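Local structure of glycoside Hydrolase (Bacteroides uniformis, 5TA0) at residues H387-E395 against Y405-Y414; K554-G565 against G604-L615. The protein probably hydrolyses agarose-derived galactans as a GH86 glycoside hydrolase of a gut bacterium, here in an engineered form holding neoagarooctaose. All blocks are in the same frame, centred on the assembly; numbering follows the deposited sequence.

Interaction 1 of 2, residues H387-E395 against Y405-Y414; sequences HTARMLRRE and YVYSELIKFY. With EDO (1,2-ethanediol), chain O.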
loop_
_atom_site.group_PDB
_atom_site.type_symbol
_atom_site.label_atom_id
_atom_site.label_comp_id
_atom_site.label_asym_id
_atom_site.label_seq_id
_atom_site.Cartn_x
_atom_site.Cartn_y
_atom_site.Cartn_z
ATOM N N HIS A 387 -14.853 0.017 -16.720
ATOM C CA HIS A 387 -14.174 -0.039 -15.436
ATOM C C HIS A 387 -13.189 1.131 -15.325
ATOM O O HIS A 387 -12.482 1.455 -16.278
ATOM C CB HIS A 387 -13.450 -1.383 -15.311
ATOM C CG HIS A 387 -12.963 -1.688 -13.939
ATOM N ND1 HIS A 387 -11.808 -1.141 -13.427
ATOM C CD2 HIS A 387 -13.458 -2.498 -12.978
ATOM C CE1 HIS A 387 -11.595 -1.633 -12.217
ATOM N NE2 HIS A 387 -12.602 -2.427 -11.908
ATOM N N THR A 388 -13.136 1.745 -14.149
ATOM C CA THR A 388 -12.366 2.978 -13.987
ATOM C C THR A 388 -10.859 2.806 -13.694
ATOM O O THR A 388 -10.154 3.789 -13.593
ATOM C CB THR A 388 -12.997 3.899 -12.929
ATOM O OG1 THR A 388 -12.963 3.247 -11.663
ATOM C CG2 THR A 388 -14.449 4.261 -13.309
ATOM N N ALA A 389 -10.360 1.579 -13.618
ATOM C CA ALA A 389 -8.936 1.316 -13.286
ATOM C C ALA A 389 -8.377 0.152 -14.095
ATOM O O ALA A 389 -8.195 -0.957 -13.570
ATOM C CB ALA A 389 -8.805 1.064 -11.795
ATOM N N ARG A 390 -8.144 0.399 -15.378
ATOM C CA ARG A 390 -7.707 -0.604 -16.350
ATOM C C ARG A 390 -6.366 -0.285 -16.976
ATOM O O ARG A 390 -6.115 0.845 -17.352
ATOM C CB ARG A 390 -8.722 -0.740 -17.498
ATOM C CG ARG A 390 -10.070 -1.305 -17.111
ATOM C CD ARG A 390 -11.024 -1.227 -18.271
ATOM N NE ARG A 390 -11.282 0.178 -18.590
ATOM C CZ ARG A 390 -11.584 0.660 -19.797
ATOM N NH1 ARG A 390 -11.759 -0.129 -20.842
ATOM N NH2 ARG A 390 -11.681 1.978 -19.928
ATOM N N MET A 391 -5.528 -1.311 -17.136
ATOM C CA MET A 391 -4.306 -1.229 -17.922
ATOM C C MET A 391 -4.546 -1.135 -19.424
ATOM O O MET A 391 -3.669 -0.661 -20.147
ATOM C CB MET A 391 -3.417 -2.452 -17.669
ATOM C CG MET A 391 -2.926 -2.574 -16.249
ATOM S SD MET A 391 -2.024 -1.120 -15.659
ATOM C CE MET A 391 -0.796 -0.885 -16.914
ATOM N N LEU A 392 -5.707 -1.595 -19.882
ATOM C CA LEU A 392 -6.060 -1.636 -21.308
ATOM C C LEU A 392 -7.385 -0.931 -21.491
ATOM O O LEU A 392 -8.308 -1.111 -20.690
ATOM C CB LEU A 392 -6.251 -3.066 -21.790
ATOM C CG LEU A 392 -5.080 -4.026 -21.705
ATOM C CD1 LEU A 392 -5.570 -5.432 -22.039
ATOM C CD2 LEU A 392 -3.947 -3.580 -22.593
ATOM N N ARG A 393 -7.502 -0.211 -22.609
ATOM C CA ARG A 393 -8.761 0.409 -23.004
ATOM C C ARG A 393 -8.933 0.226 -24.513
ATOM O O ARG A 393 -7.953 0.071 -25.232
ATOM C CB ARG A 393 -8.798 1.864 -22.560
ATOM C CG ARG A 393 -7.643 2.742 -23.002
ATOM C CD ARG A 393 -7.997 3.502 -24.265
ATOM N NE ARG A 393 -6.879 4.285 -24.800
ATOM C CZ ARG A 393 -6.840 4.811 -26.023
ATOM N NH1 ARG A 393 -5.777 5.518 -26.393
ATOM N NH2 ARG A 393 -7.845 4.631 -26.877
ATOM N N ARG A 394 -10.167 0.223 -24.984
ATOM C CA ARG A 394 -10.406 0.004 -26.414
ATOM C C ARG A 394 -9.991 1.241 -27.198
ATOM O O ARG A 394 -10.070 2.374 -26.700
ATOM C CB ARG A 394 -11.850 -0.367 -26.653
ATOM C CG ARG A 394 -12.184 -1.754 -26.122
ATOM C CD ARG A 394 -13.595 -2.181 -26.496
ATOM N NE ARG A 394 -13.961 -3.563 -26.145
ATOM C CZ ARG A 394 -13.856 -4.636 -26.931
ATOM N NH1 ARG A 394 -14.248 -5.822 -26.478
ATOM N NH2 ARG A 394 -13.354 -4.571 -28.152
ATOM N N GLU A 395 -9.511 1.021 -28.418
ATOM C CA GLU A 395 -8.905 2.106 -29.188
ATOM C C GLU A 395 -9.849 3.275 -29.447
ATOM O O GLU A 395 -9.386 4.397 -29.544
ATOM C CB GLU A 395 -8.264 1.621 -30.488
ATOM C CG GLU A 395 -9.183 0.979 -31.499
ATOM C CD GLU A 395 -8.429 0.249 -32.615
ATOM O OE1 GLU A 395 -8.909 -0.832 -33.052
ATOM O OE2 GLU A 395 -7.344 0.735 -33.034
ATOM N N TYR A 405 -8.057 -3.508 -27.974
ATOM C CA TYR A 405 -7.475 -2.924 -26.778
ATOM C C TYR A 405 -6.023 -2.494 -26.974
ATOM O O TYR A 405 -5.216 -3.206 -27.583
ATOM C CB TYR A 405 -7.546 -3.933 -25.627
ATOM C CG TYR A 405 -8.891 -4.046 -24.975
ATOM C CD1 TYR A 405 -9.823 -4.988 -25.372
ATOM C CD2 TYR A 405 -9.225 -3.209 -23.922
ATOM C CE1 TYR A 405 -11.048 -5.102 -24.734
ATOM C CE2 TYR A 405 -10.438 -3.313 -23.277
ATOM C CZ TYR A 405 -11.346 -4.269 -23.668
ATOM O OH TYR A 405 -12.534 -4.382 -23.027
ATOM N N VAL A 406 -5.704 -1.346 -26.406
ATOM C CA VAL A 406 -4.368 -0.778 -26.358
ATOM C C VAL A 406 -4.102 -0.349 -24.900
ATOM O O VAL A 406 -5.022 -0.275 -24.096
ATOM C CB VAL A 406 -4.244 0.444 -27.280
ATOM C CG1 VAL A 406 -4.478 0.026 -28.727
ATOM C CG2 VAL A 406 -5.197 1.583 -26.893
ATOM N N TYR A 407 -2.863 -0.028 -24.563
ATOM C CA TYR A 407 -2.578 0.420 -23.190
ATOM C C TYR A 407 -3.312 1.705 -22.876
ATOM O O TYR A 407 -3.393 2.620 -23.710
ATOM C CB TYR A 407 -1.095 0.645 -22.962
ATOM C CG TYR A 407 -0.267 -0.618 -22.875
ATOM C CD1 TYR A 407 -0.580 -1.623 -21.958
ATOM C CD2 TYR A 407 0.860 -0.785 -23.663
ATOM C CE1 TYR A 407 0.190 -2.768 -21.860
ATOM C CE2 TYR A 407 1.635 -1.937 -23.579
ATOM C CZ TYR A 407 1.300 -2.928 -22.669
ATOM O OH TYR A 407 2.055 -4.086 -22.554
ATOM N N SER A 408 -3.868 1.778 -21.667
ATOM C CA SER A 408 -4.291 3.030 -21.076
ATOM C C SER A 408 -3.057 3.831 -20.680
ATOM O O SER A 408 -1.920 3.370 -20.872
ATOM C CB SER A 408 -5.157 2.782 -19.858
ATOM O OG SER A 408 -4.336 2.354 -18.757
ATOM N N GLU A 409 -3.234 4.994 -20.056
ATOM C CA GLU A 409 -2.082 5.747 -19.601
ATOM C C GLU A 409 -1.446 5.137 -18.352
ATOM O O GLU A 409 -0.341 5.524 -18.001
ATOM C CB GLU A 409 -2.419 7.217 -19.361
ATOM C CG GLU A 409 -2.948 7.925 -20.616
ATOM C CD GLU A 409 -1.985 7.809 -21.768
ATOM O OE1 GLU A 409 -0.813 8.184 -21.598
ATOM O OE2 GLU A 409 -2.350 7.245 -22.832
ATOM N N LEU A 410 -2.107 4.160 -17.728
ATOM C CA LEU A 410 -1.496 3.532 -16.546
ATOM C C LEU A 410 -0.219 2.765 -16.883
ATOM O O LEU A 410 0.618 2.543 -15.992
ATOM C CB LEU A 410 -2.516 2.636 -15.832
ATOM C CG LEU A 410 -3.812 3.322 -15.370
ATOM C CD1 LEU A 410 -4.724 2.368 -14.620
ATOM C CD2 LEU A 410 -3.560 4.562 -14.526
ATOM N N ILE A 411 0.002 2.425 -18.155
ATOM C CA ILE A 411 1.267 1.796 -18.541
ATOM C C ILE A 411 2.460 2.697 -18.234
ATOM O O ILE A 411 3.583 2.215 -18.033
ATOM C CB ILE A 411 1.266 1.354 -20.030
ATOM C CG1 ILE A 411 2.405 0.378 -20.341
ATOM C CG2 ILE A 411 1.361 2.544 -21.001
ATOM C CD1 ILE A 411 2.414 -0.906 -19.537
ATOM N N LYS A 412 2.239 4.005 -18.197
ATOM C CA LYS A 412 3.328 4.949 -17.926
ATOM C C LYS A 412 3.964 4.722 -16.558
ATOM O O LYS A 412 5.142 5.014 -16.383
ATOM C CB LYS A 412 2.882 6.406 -18.082
ATOM C CG LYS A 412 2.697 6.804 -19.537
ATOM C CD LYS A 412 2.136 8.202 -19.674
ATOM C CE LYS A 412 2.379 8.795 -21.051
ATOM N NZ LYS A 412 1.797 8.036 -22.163
ATOM N N PHE A 413 3.204 4.204 -15.588
ATOM C CA PHE A 413 3.806 3.833 -14.295
ATOM C C PHE A 413 4.893 2.764 -14.475
ATOM O O PHE A 413 5.979 2.883 -13.937
ATOM C CB PHE A 413 2.727 3.322 -13.337
ATOM C CG PHE A 413 3.268 2.776 -12.040
ATOM C CD1 PHE A 413 3.595 3.604 -10.983
ATOM C CD2 PHE A 413 3.459 1.417 -11.887
ATOM C CE1 PHE A 413 4.118 3.088 -9.818
ATOM C CE2 PHE A 413 3.971 0.887 -10.708
ATOM C CZ PHE A 413 4.292 1.730 -9.678
ATOM N N TYR A 414 4.588 1.734 -15.254
ATOM C CA TYR A 414 5.518 0.619 -15.440
ATOM C C TYR A 414 6.687 1.003 -16.346
ATOM O O TYR A 414 7.785 0.493 -16.189
ATOM C CB TYR A 414 4.761 -0.650 -15.899
ATOM C CG TYR A 414 3.692 -0.984 -14.887
ATOM C CD1 TYR A 414 2.382 -0.532 -15.030
ATOM C CD2 TYR A 414 4.016 -1.660 -13.719
ATOM C CE1 TYR A 414 1.422 -0.781 -14.056
ATOM C CE2 TYR A 414 3.075 -1.928 -12.730
ATOM C CZ TYR A 414 1.772 -1.477 -12.893
ATOM O OH TYR A 414 0.812 -1.663 -11.918
HETATM C C1 EDO O . -0.761 1.509 -12.060
HETATM O O1 EDO O . 0.296 1.215 -11.196
HETATM C C2 EDO O . -0.936 3.001 -11.913
HETATM O O2 EDO O . -1.913 3.151 -10.887
HETATM O O HOH W 1 -12.620 -3.030 -20.498
HETATM O O HOH W 2 -4.259 5.271 -23.794
#
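Strands 392-394 and 405-407 run antiparallel, their axes 4.3 Å apart at 135°, and Arg393 and Val406 form the hydrogen-bonded pair: Arg393 N gives to Val406 O and Val406 N to Arg393 O, both at 2.9 Å. Arg394 lays its CG over the middle of the Tyr405 ring, 3.6 Å from the centroid, as a CH-pi contact; its guanidinium follows past the rim near CE1, tilted 45° to the ring, with NH1 in a salt bridge to Glu376 and NH2 bonded to Gly403 O. Leu392 CB meets CD2 of the same ring. Tyr405 OH, which also bonds Glu376, accepts a hydrogen bond from water 1, itself held by Arg390 NH1, while Arg390 NH2 pairs with Glu397. With an alanine in place of Tyr405, the Arg394 chain would probably lose the ring it lies on, and Glu376 and water 1 their hydroxyl partner. This two-stranded beta hairpin leads through a type I turn, Ser408 to Ile411, into helix 411-416. Val406 CG2 sits 3.7 Å above the centre of the Arg393 guanidinium, while Arg393 NE and Glu409 OE2 share water 2. Just past strand 405-407, Ser408 bonds the residues that lead into 392-394: its N donates to Met391 O, and its OG, in the carbonyl plane of Arg390, to a lone pair of Arg390 O at 2.7 Å. The same OG accepts from Leu410 N, a capping bond. Bent at chi2 and chi3, Met391 touches Leu410 CB with SD and Tyr414 CE1 with CE; SD, 5.1 Å from the Tyr414 centroid and oblique, makes the Met-aromatic contact. Ethanediol O1 donates to Tyr414 OH, whose other partner is Asn50 O.

Interaction 2 of 2, residues K554-G565 against G604-L615; sequences KTEYGEAVIRLG and GVIEVPVDYSIL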
loop_
_atom_site.group_PDB
_atom_site.type_symbol
_atom_site.label_atom_id
_atom_site.label_comp_id
_atom_site.label_asym_id
_atom_site.label_seq_id
_atom_site.Cartn_x
_atom_site.Cartn_y
_atom_site.Cartn_z
ATOM N N LYS A 554 22.290 3.731 20.186
ATOM C CA LYS A 554 23.076 4.734 19.486
ATOM C C LYS A 554 24.466 4.225 19.149
ATOM O O LYS A 554 24.970 3.273 19.759
ATOM C CB LYS A 554 23.188 6.001 20.322
ATOM C CG LYS A 554 21.871 6.740 20.527
ATOM C CD LYS A 554 22.077 7.988 21.363
ATOM C CE LYS A 554 22.834 9.068 20.594
ATOM N NZ LYS A 554 23.303 10.137 21.512
ATOM N N THR A 555 25.053 4.862 18.136
ATOM C CA THR A 555 26.439 4.660 17.717
ATOM C C THR A 555 27.115 6.031 17.766
ATOM O O THR A 555 26.518 7.010 18.212
ATOM C CB THR A 555 26.496 4.060 16.308
ATOM O OG1 THR A 555 25.741 4.851 15.389
ATOM C CG2 THR A 555 25.911 2.644 16.294
ATOM N N GLU A 556 28.376 6.110 17.372
ATOM C CA GLU A 556 29.096 7.381 17.465
ATOM C C GLU A 556 28.487 8.472 16.585
ATOM O O GLU A 556 28.365 9.627 17.012
ATOM C CB GLU A 556 30.559 7.208 17.074
ATOM C CG GLU A 556 31.396 8.452 17.367
ATOM C CD GLU A 556 32.891 8.235 17.222
ATOM O OE1 GLU A 556 33.321 7.126 16.839
ATOM O OE2 GLU A 556 33.644 9.211 17.485
ATOM N N TYR A 557 28.124 8.097 15.371
ATOM C CA TYR A 557 27.571 9.006 14.376
ATOM C C TYR A 557 26.183 8.547 13.964
ATOM O O TYR A 557 25.982 7.362 13.634
ATOM C CB TYR A 557 28.485 9.052 13.153
ATOM C CG TYR A 557 29.884 9.531 13.492
ATOM C CD1 TYR A 557 30.120 10.873 13.765
ATOM C CD2 TYR A 557 30.944 8.638 13.603
ATOM C CE1 TYR A 557 31.389 11.326 14.094
ATOM C CE2 TYR A 557 32.221 9.083 13.942
ATOM C CZ TYR A 557 32.418 10.425 14.192
ATOM O OH TYR A 557 33.664 10.913 14.524
ATOM N N GLY A 558 25.251 9.488 13.923
ATOM C CA GLY A 558 23.875 9.173 13.576
ATOM C C GLY A 558 23.028 10.414 13.415
ATOM O O GLY A 558 23.463 11.546 13.706
ATOM N N GLU A 559 21.806 10.194 12.933
ATOM C CA GLU A 559 20.780 11.236 12.839
ATOM C C GLU A 559 19.459 10.662 13.320
ATOM O O GLU A 559 19.339 9.446 13.522
ATOM C CB GLU A 559 20.678 11.757 11.404
ATOM C CG GLU A 559 21.914 12.571 11.022
ATOM C CD GLU A 559 22.007 12.961 9.569
ATOM O OE1 GLU A 559 21.187 12.516 8.739
ATOM O OE2 GLU A 559 22.979 13.697 9.256
ATOM N N ALA A 560 18.483 11.524 13.533
ATOM C CA ALA A 560 17.224 11.085 14.096
ATOM C C ALA A 560 16.067 11.992 13.738
ATOM O O ALA A 560 16.227 13.192 13.534
ATOM C CB ALA A 560 17.331 10.980 15.599
ATOM N N VAL A 561 14.882 11.372 13.712
ATOM C CA VAL A 561 13.617 12.043 13.438
ATOM C C VAL A 561 12.554 11.587 14.412
ATOM O O VAL A 561 12.259 10.375 14.493
ATOM C CB VAL A 561 13.139 11.772 11.998
ATOM C CG1 VAL A 561 11.764 12.447 11.750
ATOM C CG2 VAL A 561 14.169 12.226 10.982
ATOM N N ILE A 562 11.934 12.534 15.119
ATOM C CA ILE A 562 10.799 12.231 15.976
ATOM C C ILE A 562 9.544 12.411 15.145
ATOM O O ILE A 562 9.425 13.361 14.359
ATOM C CB ILE A 562 10.820 13.095 17.267
ATOM C CG1 ILE A 562 11.906 12.550 18.193
ATOM C CG2 ILE A 562 9.451 13.114 17.941
ATOM C CD1 ILE A 562 12.237 13.464 19.349
ATOM N N ARG A 563 8.605 11.486 15.327
ATOM C CA ARG A 563 7.397 11.393 14.496
ATOM C C ARG A 563 6.160 11.634 15.368
ATOM O O ARG A 563 5.749 10.751 16.117
ATOM C CB ARG A 563 7.338 10.010 13.835
ATOM C CG ARG A 563 8.560 9.652 12.985
ATOM C CD ARG A 563 8.545 8.182 12.590
ATOM N NE ARG A 563 7.345 7.902 11.803
ATOM C CZ ARG A 563 7.183 8.184 10.510
ATOM N NH1 ARG A 563 8.202 8.603 9.756
ATOM N NH2 ARG A 563 6.004 8.013 9.929
ATOM N N LEU A 564 5.588 12.840 15.285
ATOM C CA LEU A 564 4.471 13.238 16.124
ATOM C C LEU A 564 3.166 13.069 15.389
ATOM O O LEU A 564 2.848 13.860 14.517
ATOM C CB LEU A 564 4.606 14.701 16.569
ATOM C CG LEU A 564 5.901 15.062 17.257
ATOM C CD1 LEU A 564 5.861 16.554 17.604
ATOM C CD2 LEU A 564 6.127 14.235 18.514
ATOM N N GLY A 565 2.423 12.001 15.694
ATOM C CA GLY A 565 1.092 11.853 15.085
ATOM C C GLY A 565 0.113 12.748 15.837
ATOM O O GLY A 565 -0.076 12.555 17.042
ATOM N N GLY A 604 -2.182 13.709 10.904
ATOM C CA GLY A 604 -0.920 13.508 10.194
ATOM C C GLY A 604 0.244 13.412 11.132
ATOM O O GLY A 604 0.179 13.878 12.281
ATOM N N VAL A 605 1.340 12.825 10.635
ATOM C CA VAL A 605 2.608 12.815 11.368
ATOM C C VAL A 605 3.457 14.027 10.991
ATOM O O VAL A 605 3.770 14.236 9.817
ATOM C CB VAL A 605 3.369 11.507 11.105
ATOM C CG1 VAL A 605 4.798 11.573 11.624
ATOM C CG2 VAL A 605 2.628 10.350 11.717
ATOM N N ILE A 606 3.820 14.798 12.009
ATOM C CA ILE A 606 4.787 15.875 11.880
ATOM C C ILE A 606 6.156 15.283 12.192
ATOM O O ILE A 606 6.415 14.819 13.309
ATOM C CB ILE A 606 4.492 17.019 12.887
ATOM C CG1 ILE A 606 3.029 17.477 12.843
ATOM C CG2 ILE A 606 5.443 18.189 12.664
ATOM C CD1 ILE A 606 2.531 17.907 11.512
ATOM N N GLU A 607 7.020 15.288 11.185
ATOM C CA GLU A 607 8.376 14.763 11.312
ATOM C C GLU A 607 9.327 15.873 11.797
ATOM O O GLU A 607 9.392 16.951 11.200
ATOM C CB GLU A 607 8.826 14.170 9.980
ATOM C CG GLU A 607 8.117 12.862 9.692
ATOM C CD GLU A 607 8.130 12.498 8.228
ATOM O OE1 GLU A 607 7.359 13.084 7.445
ATOM O OE2 GLU A 607 8.962 11.653 7.839
ATOM N N VAL A 608 10.028 15.600 12.895
ATOM C CA VAL A 608 10.826 16.587 13.617
ATOM C C VAL A 608 12.280 16.100 13.683
ATOM O O VAL A 608 12.591 15.190 14.458
ATOM C CB VAL A 608 10.285 16.799 15.040
ATOM C CG1 VAL A 608 11.087 17.894 15.748
ATOM C CG2 VAL A 608 8.793 17.154 15.023
ATOM N N PRO A 609 13.179 16.695 12.881
ATOM C CA PRO A 609 14.594 16.355 13.052
ATOM C C PRO A 609 15.051 16.699 14.461
ATOM O O PRO A 609 14.620 17.707 15.035
ATOM C CB PRO A 609 15.281 17.238 12.019
ATOM C CG PRO A 609 14.246 17.450 10.966
ATOM C CD PRO A 609 12.982 17.637 11.764
ATOM N N VAL A 610 15.897 15.860 15.046
ATOM C CA VAL A 610 16.372 16.085 16.411
ATOM C C VAL A 610 17.874 15.827 16.470
ATOM O O VAL A 610 18.383 14.858 15.926
ATOM C CB VAL A 610 15.615 15.243 17.468
ATOM C CG1 VAL A 610 15.699 13.762 17.192
ATOM C CG2 VAL A 610 16.108 15.568 18.874
ATOM N N ASP A 611 18.582 16.736 17.117
ATOM C CA ASP A 611 20.018 16.625 17.318
ATOM C C ASP A 611 20.320 15.269 17.987
ATOM O O ASP A 611 19.841 14.982 19.084
ATOM C CB ASP A 611 20.428 17.822 18.201
ATOM C CG ASP A 611 21.890 17.856 18.571
ATOM O OD1 ASP A 611 22.249 18.850 19.260
ATOM O OD2 ASP A 611 22.669 16.959 18.232
ATOM N N TYR A 612 21.145 14.477 17.308
ATOM C CA TYR A 612 21.520 13.136 17.790
ATOM C C TYR A 612 22.135 13.144 19.193
ATOM O O TYR A 612 21.892 12.240 19.985
ATOM C CB TYR A 612 22.474 12.491 16.792
ATOM C CG TYR A 612 22.650 10.984 16.891
ATOM C CD1 TYR A 612 21.613 10.105 16.550
ATOM C CD2 TYR A 612 23.862 10.442 17.287
ATOM C CE1 TYR A 612 21.795 8.742 16.596
ATOM C CE2 TYR A 612 24.052 9.082 17.340
ATOM C CZ TYR A 612 23.016 8.242 17.002
ATOM O OH TYR A 612 23.230 6.894 17.059
ATOM N N SER A 613 22.889 14.205 19.517
ATOM C CA SER A 613 23.527 14.329 20.832
ATOM C C SER A 613 22.568 14.465 22.000
ATOM O O SER A 613 22.955 14.172 23.124
ATOM C CB SER A 613 24.530 15.490 20.841
ATOM O OG SER A 613 23.881 16.751 20.713
ATOM N N ILE A 614 21.329 14.902 21.753
ATOM C CA ILE A 614 20.293 15.013 22.789
ATOM C C ILE A 614 19.734 13.649 23.189
ATOM O O ILE A 614 19.190 13.492 24.295
ATOM C CB ILE A 614 19.110 15.916 22.281
ATOM C CG1 ILE A 614 19.619 17.352 22.039
ATOM C CG2 ILE A 614 17.908 15.899 23.221
ATOM C CD1 ILE A 614 18.576 18.303 21.470
ATOM N N LEU A 615 19.827 12.681 22.291
ATOM C CA LEU A 615 19.219 11.366 22.526
ATOM C C LEU A 615 20.088 10.487 23.416
ATOM O O LEU A 615 21.316 10.632 23.473
ATOM C CB LEU A 615 18.964 10.652 21.200
ATOM C CG LEU A 615 18.004 11.372 20.262
ATOM C CD1 LEU A 615 17.934 10.576 18.975
ATOM C CD2 LEU A 615 16.615 11.559 20.858
HETATM O O HOH W 3 19.502 14.267 13.598
#
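Tyr612 lies between Lys554 of the loop preceding strand 558-568 and Gly558 of that strand. CG stands anti to the backbone N (chi1 -163°), which brings the ring between the two. Tyr612 CB starts 3.4 Å from Gly558 O, which lies over the ring face beside CG. CD1 passes Glu559 N, and CD2 faces Lys554 CE. Gly558 CA sits 3.5 Å from the ring centroid, 7° off the normal, where any side chain would collide with the ring; CE1 and CZ both lie on it. Lys554 CE packs on the opposite face, also meeting CZ, and Thr555 O lies in the ring plane at the CE2 edge. At the tip, Tyr612 OH accepts from Thr555 N at 2.9 Å and also bonds Asn641. Lys554 NZ, in cation-pi range, donates to Tyr612 O and to Leu615 O at 2.8 Å. Further along, Ile562 pairs with Val608 and Leu564 with Ile606 through antiparallel hydrogen bonds. Ala560 CB fits tightly against Leu615 CD1. Strand 602-609 is the outermost of its five-stranded sheet, and strand 631-642 flanks 558-568 on the other side; Ile562 and Val608 lean on strand 577-580, whereas Val605 packs against helix 298-315, where Arg563 reaches Glu301 and Asp305.

Overall arrangement
Interactions 1 and 2 lie on opposite sides of the chain's centre, 42 Å apart between centres and about 20 Å between nearest atoms. The His387 end of interaction 1 reaches the glycan pocket: His387 is one of the pocket residues and touches a galactose, and the side chain of Ala389 is about 6 Å from a bound galactose. Interaction 2 lies in the C-terminal beta region. It nevertheless meets the parallel-sheet barrel domain, which probably carries the active site, since 554-565 and 604-615 both reach helix 298-315, between strands 277-285 and 321-326 of the eight-stranded parallel sheet, while 405-414 packs on helix 340-358.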